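Local coordinates for SusD-like protein BACOVA_02651 (Bacteroides ovatus, PDB 5E75), which binds polysaccharide at the cell surface and probably mediates xyloglucan binding before the glycan is transported into the periplasm for degradation, at residues A[49-54]-A[415-420]; A[143-148]-A[504-509]; A[302-307]-A[328-333]. All blocks are in the same frame, centred on the assembly; numbering follows the deposited sequence.

In this mostly helical SusD-family protein, two contacts join residues far apart in sequence and a third joins residues nearer together. Contact 1 sets strand 51-52 against the loop between helices 404-415 and 421-431; contact 2 lies at the end of helix 499-504. Their segments alternate along the chain (49-54, 143-148, 415-420, 504-509), so each ties an early part of the protein to a late one. Contact 3, after helix 297-303, is nested inside both loops. Contacts 1 and 3 adjoin, centres about 11 Å apart, and K332 joins them through a salt bridge to E418 and a probable hydrogen bond to G416 O. Contact 2 stands apart, its centre about 32 Å from that of contact 1.

Contact 1: residues A[49-54]-A[415-420]; sequences NDMYSP and FGMEYS. With EDO (1,2-ethanediol), chain E.
Where helix 404-415 gives way to helix 421-431, the chain makes a type II beta turn from F415 to E418, closed by E418 N to F415 O at 3.1 Å. The turn faces the residue that leads into strand 51-52, with the CA atoms of D50 and G416 6.1 Å apart. N49 ends helix 40-46 in a Schellman motif, and the next residue, D50, directs its side chain at the turn. With its CG anti to the carbonyl carbon (chi1 -78°), D50 accepts on OD2 the N-H of M417, the third residue of the turn, at 2.9 Å, nearly straight at 162° but met from above the carboxylate plane. This bond links the start of the strand to the interhelical turn. The same oxygen is hydrogen-bonded to S45 OG and to a water, which also donates to F415 O and accepts from S420 N; OD1 is held by N421 ND2. So many partners would probably keep the carboxylate ionised. Beside these polar bonds the two methionines cross at about a right angle. M51 CG lies between its backbone N and carbonyl carbon (chi1 82°), M417 curls at both of its outer torsions, and M51 SD meets M417 SD at 3.6 Å. Farther along, S53 N donates to O1 of a 1,2-ethanediol, probably from the crystallisation liquor, at 3.0 Å, and M51 CE lies 3.9 Å from its C2.

Contact 2: residues A[143-148]-A[504-509]; sequences NPVRPL and QNPLLN
Two flat polar groups organise this contact: the guanidinium of R146 is met at its edge, while the amide of N505 donates in its plane and accepts from above it. The guanidinium turns back along its own segment and places NE against N143 O at a short 2.5 Å, the carbonyl oxygen lying almost in the guanidinium plane. The amide of N505 reaches across: ND2 donates to R146 O at 2.9 Å, on a lone pair of that carbonyl, with an angle of 172° at the hydrogen. Its CG stands anti to the backbone N (chi1 180°), which extends the amide across to R146. On the other side of the group OD1 accepts from L507 N, closing an Asx turn as the chain enters the 3-10 segment 506-509. The N505 amide thus bonds to both backbones and probably helps hold them in place. A second Asx turn, N143 OD1 with V145 N, shapes the facing loop, where V145 is the centre of an inverse gamma turn.

Apolar contacts flank the amide. V145 CG1 packs 3.5 Å from N505 OD1 and meets L507 CD1 at 3.9 Å, the valine and leucine crossing at about a right angle. The same CD1 presses on the peptide link between R146 and P147, 3.6 Å from P147 N, with the proline ring alongside. Beyond it, L148 and L508 cross, CD2 to CD2 at 3.6 Å, and a water accepts from L148 N and lies within hydrogen-bonding distance of L507 O.

The contact joins the loop between helices 137-142 and 151-168 to the end of helix 499-504. L508 leans back on D501 and V502 of that helix, while L148 packs on Y497 and P512 and shares a backbone hydrogen bond with V513.

Contact 3: residues A[302-307]-A[328-333]; sequences ATFFTK and SPIKKG
A single beta bridge, F304 with I330, lies at the heart of this buried contact. It closes a 20-residue excursion, bringing the chain after helix 297-303 against the loop that precedes strand 355-359. Its tight part is backbone against backbone. T303 O accepts twice, from K331 N at 2.8 Å and K332 N at 3.1 Å, both donors above the carbonyl plane, and F305 N donates to P329 O at 2.9 Å, nearly along the C=O axis. The F304 ring brings its edge to P329 O. F305 swings the other way: K331 CB sits over the centre of one face, 4.0 Å from the ring centroid, in a CH-pi contact, while F305 CB touches P329 CG at 3.9 Å. An alanine in place of F305 would lose that CH-pi contact and the edge-to-face pairing with Y311, and would probably loosen the packing around K331. Looseness is confined to T306, whose CG2 comes only to 4.5 Å from S328 CB, and partly exposed K307, which makes no contact. A water bridges A302 O and K331 NZ, which also hydrogen-bonds to V334 O. F305 O, buried with no hydrogen-bond partner, is approached by S328 CA in a CA-H...O contact of 3.2 Å.

Contact 1: residues A[49-54]-A[415-420]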
loop_
_atom_site.group_PDB
_atom_site.type_symbol
_atom_site.label_atom_id
_atom_site.label_comp_id
_atom_site.label_asym_id
_atom_site.label_seq_id
_atom_site.Cartn_x
_atom_site.Cartn_y
_atom_site.Cartn_z
ATOM N N ASN A 49 -4.548 5.895 -9.594
ATOM C CA ASN A 49 -5.057 5.384 -10.867
ATOM C C ASN A 49 -4.592 3.959 -11.163
ATOM O O ASN A 49 -4.383 3.580 -12.313
ATOM C CB ASN A 49 -4.745 6.318 -12.053
ATOM C CG ASN A 49 -5.687 6.103 -13.222
ATOM O OD1 ASN A 49 -6.864 5.807 -13.031
ATOM N ND2 ASN A 49 -5.183 6.280 -14.435
ATOM N N ASP A 50 -4.467 3.134 -10.132
ATOM C CA ASP A 50 -4.247 1.703 -10.371
ATOM C C ASP A 50 -5.465 1.154 -11.112
ATOM O O ASP A 50 -5.340 0.327 -12.017
ATOM C CB ASP A 50 -4.122 0.915 -9.060
ATOM C CG ASP A 50 -2.761 1.031 -8.372
ATOM O OD1 ASP A 50 -1.879 1.808 -8.760
ATOM O OD2 ASP A 50 -2.591 0.323 -7.353
ATOM N N MET A 51 -6.647 1.595 -10.692
ATOM C CA MET A 51 -7.914 1.069 -11.202
ATOM C C MET A 51 -8.998 2.136 -11.051
ATOM O O MET A 51 -8.811 3.152 -10.359
ATOM C CB MET A 51 -8.285 -0.243 -10.480
ATOM C CG MET A 51 -8.958 -0.080 -9.112
ATOM S SD MET A 51 -7.935 0.693 -7.870
ATOM C CE MET A 51 -9.133 0.886 -6.599
ATOM N N TYR A 52 -10.126 1.905 -11.710
ATOM C CA TYR A 52 -11.224 2.858 -11.737
ATOM C C TYR A 52 -12.556 2.145 -11.858
ATOM O O TYR A 52 -12.668 1.123 -12.526
ATOM C CB TYR A 52 -11.050 3.804 -12.938
ATOM C CG TYR A 52 -12.155 4.826 -13.131
ATOM C CD1 TYR A 52 -12.230 5.959 -12.335
ATOM C CD2 TYR A 52 -13.098 4.678 -14.136
ATOM C CE1 TYR A 52 -13.226 6.901 -12.516
ATOM C CE2 TYR A 52 -14.106 5.618 -14.311
ATOM C CZ TYR A 52 -14.150 6.721 -13.514
ATOM O OH TYR A 52 -15.154 7.658 -13.693
ATOM N N SER A 53 -13.551 2.701 -11.181
ATOM C CA SER A 53 -14.952 2.366 -11.411
ATOM C C SER A 53 -15.739 3.657 -11.455
ATOM O O SER A 53 -15.577 4.501 -10.578
ATOM C CB SER A 53 -15.506 1.532 -10.262
ATOM O OG SER A 53 -16.937 1.491 -10.345
ATOM N N PRO A 54 -16.637 3.804 -12.438
ATOM C CA PRO A 54 -17.461 5.012 -12.477
ATOM C C PRO A 54 -18.459 5.100 -11.331
ATOM O O PRO A 54 -18.974 6.184 -11.066
ATOM C CB PRO A 54 -18.198 4.897 -13.818
ATOM C CG PRO A 54 -18.180 3.461 -14.152
ATOM C CD PRO A 54 -16.908 2.907 -13.576
ATOM N N PHE A 415 3.825 -2.941 -7.598
ATOM C CA PHE A 415 2.921 -2.778 -6.442
ATOM C C PHE A 415 1.469 -2.472 -6.802
ATOM O O PHE A 415 0.686 -2.071 -5.946
ATOM C CB PHE A 415 3.472 -1.753 -5.434
ATOM C CG PHE A 415 4.800 -2.138 -4.902
ATOM C CD1 PHE A 415 4.912 -3.236 -4.072
ATOM C CD2 PHE A 415 5.935 -1.456 -5.259
ATOM C CE1 PHE A 415 6.154 -3.644 -3.630
ATOM C CE2 PHE A 415 7.165 -1.840 -4.801
ATOM C CZ PHE A 415 7.271 -2.933 -3.994
ATOM N N GLY A 416 1.090 -2.682 -8.057
ATOM C CA GLY A 416 -0.287 -2.456 -8.461
ATOM C C GLY A 416 -1.273 -3.234 -7.609
ATOM O O GLY A 416 -1.058 -4.412 -7.312
ATOM N N MET A 417 -2.352 -2.563 -7.199
ATOM C CA MET A 417 -3.410 -3.180 -6.383
ATOM C C MET A 417 -2.906 -3.681 -5.030
ATOM O O MET A 417 -3.510 -4.548 -4.419
ATOM C CB MET A 417 -4.157 -4.279 -7.162
ATOM C CG MET A 417 -4.890 -3.775 -8.408
ATOM S SD MET A 417 -5.913 -2.314 -8.139
ATOM C CE MET A 417 -6.878 -2.821 -6.697
ATOM N N GLU A 418 -1.834 -3.078 -4.524
ATOM C CA GLU A 418 -1.384 -3.308 -3.142
ATOM C C GLU A 418 -1.601 -2.081 -2.263
ATOM O O GLU A 418 -1.137 -2.041 -1.127
ATOM C CB GLU A 418 0.083 -3.750 -3.079
ATOM C CG GLU A 418 0.261 -5.139 -3.650
ATOM C CD GLU A 418 1.693 -5.628 -3.661
ATOM O OE1 GLU A 418 2.384 -5.594 -2.606
ATOM O OE2 GLU A 418 2.084 -6.100 -4.737
ATOM N N TYR A 419 -2.333 -1.105 -2.774
ATOM C CA TYR A 419 -2.766 0.041 -1.969
ATOM C C TYR A 419 -1.592 0.857 -1.458
ATOM O O TYR A 419 -1.652 1.410 -0.364
ATOM C CB TYR A 419 -3.688 -0.421 -0.829
ATOM C CG TYR A 419 -4.514 -1.667 -1.167
ATOM C CD1 TYR A 419 -5.386 -1.711 -2.246
ATOM C CD2 TYR A 419 -4.385 -2.808 -0.385
ATOM C CE1 TYR A 419 -6.115 -2.900 -2.534
ATOM C CE2 TYR A 419 -5.095 -3.964 -0.659
ATOM C CZ TYR A 419 -5.935 -4.000 -1.732
ATOM O OH TYR A 419 -6.620 -5.191 -1.940
ATOM N N SER A 420 -0.543 0.943 -2.274
ATOM C CA SER A 420 0.672 1.652 -1.911
ATOM C C SER A 420 1.087 2.733 -2.913
ATOM O O SER A 420 1.783 3.670 -2.550
ATOM C CB SER A 420 1.818 0.651 -1.765
ATOM O OG SER A 420 1.980 -0.097 -2.953
HETATM C C1 EDO E . -11.695 3.746 -8.155
HETATM O O1 EDO E . -12.824 4.384 -8.824
HETATM C C2 EDO E . -11.679 3.880 -6.625
HETATM O O2 EDO E . -11.149 5.140 -6.229
HETATM O O HOH W 1 -0.675 0.268 -5.280
#

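Contact 2: residues A[143-148]-A[504-509]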
loop_
_atom_site.group_PDB
_atom_site.type_symbol
_atom_site.label_atom_id
_atom_site.label_comp_id
_atom_site.label_asym_id
_atom_site.label_seq_id
_atom_site.Cartn_x
_atom_site.Cartn_y
_atom_site.Cartn_z
ATOM N N ASN A 143 -9.002 16.461 26.575
ATOM C CA ASN A 143 -9.358 17.541 25.665
ATOM C C ASN A 143 -9.087 17.147 24.231
ATOM O O ASN A 143 -7.936 17.176 23.785
ATOM C CB ASN A 143 -8.620 18.830 25.984
ATOM C CG ASN A 143 -9.106 20.005 25.134
ATOM O OD1 ASN A 143 -10.126 19.920 24.421
ATOM N ND2 ASN A 143 -8.379 21.114 25.213
ATOM N N PRO A 144 -10.152 16.778 23.515
ATOM C CA PRO A 144 -9.995 16.349 22.127
ATOM C C PRO A 144 -9.734 17.513 21.187
ATOM O O PRO A 144 -9.361 17.269 20.043
ATOM C CB PRO A 144 -11.345 15.693 21.818
ATOM C CG PRO A 144 -12.298 16.364 22.701
ATOM C CD PRO A 144 -11.563 16.696 23.947
ATOM N N VAL A 145 -9.910 18.747 21.643
ATOM C CA VAL A 145 -9.638 19.912 20.792
ATOM C C VAL A 145 -8.154 20.259 20.875
ATOM O O VAL A 145 -7.722 21.026 21.733
ATOM C CB VAL A 145 -10.532 21.102 21.153
ATOM C CG1 VAL A 145 -10.250 22.286 20.222
ATOM C CG2 VAL A 145 -12.006 20.684 21.075
ATOM N N ARG A 146 -7.385 19.629 19.989
ATOM C CA ARG A 146 -5.929 19.691 19.991
ATOM C C ARG A 146 -5.426 20.091 18.608
ATOM O O ARG A 146 -6.029 19.711 17.608
ATOM C CB ARG A 146 -5.357 18.312 20.333
ATOM C CG ARG A 146 -5.804 17.756 21.678
ATOM C CD ARG A 146 -5.131 18.480 22.821
ATOM N NE ARG A 146 -5.534 17.937 24.120
ATOM C CZ ARG A 146 -4.819 18.049 25.236
ATOM N NH1 ARG A 146 -3.648 18.672 25.223
ATOM N NH2 ARG A 146 -5.273 17.528 26.370
ATOM N N PRO A 147 -4.302 20.824 18.549
ATOM C CA PRO A 147 -3.833 21.296 17.250
ATOM C C PRO A 147 -3.101 20.240 16.436
ATOM O O PRO A 147 -2.573 19.259 16.974
ATOM C CB PRO A 147 -2.855 22.410 17.626
ATOM C CG PRO A 147 -2.356 22.043 18.974
ATOM C CD PRO A 147 -3.504 21.386 19.659
ATOM N N LEU A 148 -3.095 20.461 15.131
ATOM C CA LEU A 148 -2.244 19.727 14.220
ATOM C C LEU A 148 -0.782 20.021 14.509
ATOM O O LEU A 148 -0.438 21.103 14.984
ATOM C CB LEU A 148 -2.550 20.170 12.797
ATOM C CG LEU A 148 -3.943 19.844 12.256
ATOM C CD1 LEU A 148 -4.260 20.738 11.061
ATOM C CD2 LEU A 148 -3.979 18.393 11.863
ATOM N N GLN A 504 -15.919 18.372 15.418
ATOM C CA GLN A 504 -15.545 18.052 16.789
ATOM C C GLN A 504 -14.269 18.762 17.232
ATOM O O GLN A 504 -14.126 19.093 18.405
ATOM C CB GLN A 504 -15.392 16.540 16.954
ATOM C CG GLN A 504 -16.689 15.774 16.746
ATOM C CD GLN A 504 -17.816 16.278 17.637
ATOM O OE1 GLN A 504 -17.606 16.587 18.812
ATOM N NE2 GLN A 504 -19.016 16.382 17.072
ATOM N N ASN A 505 -13.351 18.994 16.294
ATOM C CA ASN A 505 -12.077 19.653 16.600
ATOM C C ASN A 505 -11.781 20.759 15.587
ATOM O O ASN A 505 -11.122 20.517 14.569
ATOM C CB ASN A 505 -10.930 18.638 16.617
ATOM C CG ASN A 505 -9.597 19.282 16.922
ATOM O OD1 ASN A 505 -9.540 20.458 17.271
ATOM N ND2 ASN A 505 -8.519 18.509 16.810
ATOM N N PRO A 506 -12.259 21.976 15.852
ATOM C CA PRO A 506 -12.040 23.059 14.881
ATOM C C PRO A 506 -10.574 23.425 14.643
ATOM O O PRO A 506 -10.290 24.166 13.693
ATOM C CB PRO A 506 -12.798 24.252 15.483
ATOM C CG PRO A 506 -13.199 23.842 16.857
ATOM C CD PRO A 506 -13.198 22.362 16.919
ATOM N N LEU A 507 -9.653 22.923 15.460
ATOM C CA LEU A 507 -8.249 23.230 15.226
ATOM C C LEU A 507 -7.721 22.491 14.007
ATOM O O LEU A 507 -6.637 22.804 13.524
ATOM C CB LEU A 507 -7.391 22.933 16.458
ATOM C CG LEU A 507 -7.686 23.806 17.685
ATOM C CD1 LEU A 507 -6.799 23.428 18.854
ATOM C CD2 LEU A 507 -7.520 25.277 17.379
ATOM N N LEU A 508 -8.482 21.529 13.490
ATOM C CA LEU A 508 -8.118 20.893 12.230
ATOM C C LEU A 508 -8.162 21.903 11.074
ATOM O O LEU A 508 -7.552 21.674 10.033
ATOM C CB LEU A 508 -8.996 19.674 11.937
ATOM C CG LEU A 508 -8.821 18.489 12.893
ATOM C CD1 LEU A 508 -9.790 17.382 12.510
ATOM C CD2 LEU A 508 -7.385 17.947 12.940
ATOM N N ASN A 509 -8.840 23.030 11.277
ATOM C CA ASN A 509 -8.865 24.120 10.292
ATOM C C ASN A 509 -7.864 25.237 10.582
ATOM O O ASN A 509 -7.854 26.259 9.890
ATOM C CB ASN A 509 -10.266 24.737 10.218
ATOM C CG ASN A 509 -11.186 24.018 9.250
ATOM O OD1 ASN A 509 -10.742 23.375 8.303
ATOM N ND2 ASN A 509 -12.487 24.143 9.484
HETATM O O HOH W 2 -3.999 23.167 14.388
#

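Contact 3: residues A[302-307]-A[328-333]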
loop_
_atom_site.group_PDB
_atom_site.type_symbol
_atom_site.label_atom_id
_atom_site.label_comp_id
_atom_site.label_asym_id
_atom_site.label_seq_id
_atom_site.Cartn_x
_atom_site.Cartn_y
_atom_site.Cartn_z
ATOM N N ALA A 302 -0.995 -11.385 -12.653
ATOM C CA ALA A 302 -1.230 -11.534 -11.224
ATOM C C ALA A 302 -1.942 -10.331 -10.626
ATOM O O ALA A 302 -2.377 -10.372 -9.480
ATOM C CB ALA A 302 0.082 -11.786 -10.483
ATOM N N THR A 303 -2.031 -9.245 -11.384
ATOM C CA THR A 303 -2.660 -8.027 -10.882
ATOM C C THR A 303 -4.078 -7.808 -11.437
ATOM O O THR A 303 -5.007 -7.488 -10.666
ATOM C CB THR A 303 -1.766 -6.788 -11.125
ATOM O OG1 THR A 303 -0.461 -7.042 -10.595
ATOM C CG2 THR A 303 -2.326 -5.580 -10.437
ATOM N N PHE A 304 -4.238 -7.965 -12.751
ATOM C CA PHE A 304 -5.535 -7.814 -13.425
ATOM C C PHE A 304 -5.790 -8.964 -14.378
ATOM O O PHE A 304 -4.883 -9.419 -15.060
ATOM C CB PHE A 304 -5.585 -6.516 -14.254
ATOM C CG PHE A 304 -5.338 -5.281 -13.451
ATOM C CD1 PHE A 304 -6.307 -4.789 -12.585
ATOM C CD2 PHE A 304 -4.118 -4.626 -13.540
ATOM C CE1 PHE A 304 -6.056 -3.656 -11.814
ATOM C CE2 PHE A 304 -3.863 -3.497 -12.789
ATOM C CZ PHE A 304 -4.834 -3.004 -11.910
ATOM N N PHE A 305 -7.045 -9.392 -14.457
ATOM C CA PHE A 305 -7.502 -10.295 -15.518
ATOM C C PHE A 305 -7.546 -9.499 -16.823
ATOM O O PHE A 305 -8.024 -8.377 -16.824
ATOM C CB PHE A 305 -8.905 -10.808 -15.221
ATOM C CG PHE A 305 -9.007 -11.683 -13.991
ATOM C CD1 PHE A 305 -8.568 -13.003 -14.021
ATOM C CD2 PHE A 305 -9.591 -11.212 -12.811
ATOM C CE1 PHE A 305 -8.686 -13.818 -12.913
ATOM C CE2 PHE A 305 -9.703 -12.039 -11.706
ATOM C CZ PHE A 305 -9.260 -13.338 -11.765
ATOM N N THR A 306 -7.058 -10.059 -17.928
ATOM C CA THR A 306 -7.324 -9.501 -19.250
ATOM C C THR A 306 -7.654 -10.657 -20.180
ATOM O O THR A 306 -7.339 -11.802 -19.882
ATOM C CB THR A 306 -6.150 -8.672 -19.817
ATOM O OG1 THR A 306 -4.966 -9.475 -19.888
ATOM C CG2 THR A 306 -5.888 -7.413 -18.961
ATOM N N LYS A 307 -8.312 -10.347 -21.292
ATOM C CA LYS A 307 -8.917 -11.368 -22.145
ATOM C C LYS A 307 -7.951 -12.483 -22.534
ATOM O O LYS A 307 -6.877 -12.226 -23.076
ATOM C CB LYS A 307 -9.472 -10.716 -23.400
ATOM C CG LYS A 307 -10.338 -11.659 -24.234
ATOM C CD LYS A 307 -11.014 -10.907 -25.359
ATOM C CE LYS A 307 -12.119 -11.744 -25.976
ATOM N NZ LYS A 307 -12.783 -11.015 -27.086
ATOM N N SER A 328 -10.968 -5.444 -17.449
ATOM C CA SER A 328 -9.700 -5.607 -16.752
ATOM C C SER A 328 -9.926 -5.713 -15.239
ATOM O O SER A 328 -9.325 -4.973 -14.456
ATOM C CB SER A 328 -8.740 -4.467 -17.119
ATOM O OG SER A 328 -9.372 -3.208 -17.019
ATOM N N PRO A 329 -10.789 -6.640 -14.806
ATOM C CA PRO A 329 -11.082 -6.712 -13.376
ATOM C C PRO A 329 -9.867 -7.136 -12.545
ATOM O O PRO A 329 -8.881 -7.697 -13.043
ATOM C CB PRO A 329 -12.219 -7.737 -13.309
ATOM C CG PRO A 329 -12.083 -8.588 -14.555
ATOM C CD PRO A 329 -11.525 -7.656 -15.592
ATOM N N ILE A 330 -9.963 -6.861 -11.256
ATOM C CA ILE A 330 -8.870 -7.098 -10.333
ATOM C C ILE A 330 -8.605 -8.606 -10.166
ATOM O O ILE A 330 -9.528 -9.389 -9.927
ATOM C CB ILE A 330 -9.175 -6.446 -8.965
ATOM C CG1 ILE A 330 -9.329 -4.921 -9.090
ATOM C CG2 ILE A 330 -8.102 -6.799 -7.942
ATOM C CD1 ILE A 330 -9.959 -4.274 -7.879
ATOM N N LYS A 331 -7.333 -8.999 -10.244
ATOM C CA LYS A 331 -6.887 -10.335 -9.846
ATOM C C LYS A 331 -6.188 -10.334 -8.485
ATOM O O LYS A 331 -6.415 -11.220 -7.668
ATOM C CB LYS A 331 -5.962 -10.959 -10.901
ATOM C CG LYS A 331 -5.237 -12.255 -10.430
ATOM C CD LYS A 331 -6.185 -13.404 -10.132
ATOM C CE LYS A 331 -5.524 -14.474 -9.267
ATOM N NZ LYS A 331 -5.314 -13.983 -7.884
ATOM N N LYS A 332 -5.328 -9.358 -8.224
ATOM C CA LYS A 332 -4.629 -9.303 -6.947
ATOM C C LYS A 332 -5.571 -8.981 -5.805
ATOM O O LYS A 332 -6.209 -7.936 -5.808
ATOM C CB LYS A 332 -3.510 -8.280 -6.998
ATOM C CG LYS A 332 -2.598 -8.348 -5.786
ATOM C CD LYS A 332 -1.427 -7.357 -5.858
ATOM C CE LYS A 332 -0.446 -7.660 -6.975
ATOM N NZ LYS A 332 0.643 -6.618 -7.032
ATOM N N GLY A 333 -5.649 -9.880 -4.822
ATOM C CA GLY A 333 -6.644 -9.785 -3.765
ATOM C C GLY A 333 -7.869 -10.656 -4.007
ATOM O O GLY A 333 -8.778 -10.681 -3.172
HETATM O O HOH W 3 -2.959 -12.373 -7.656
#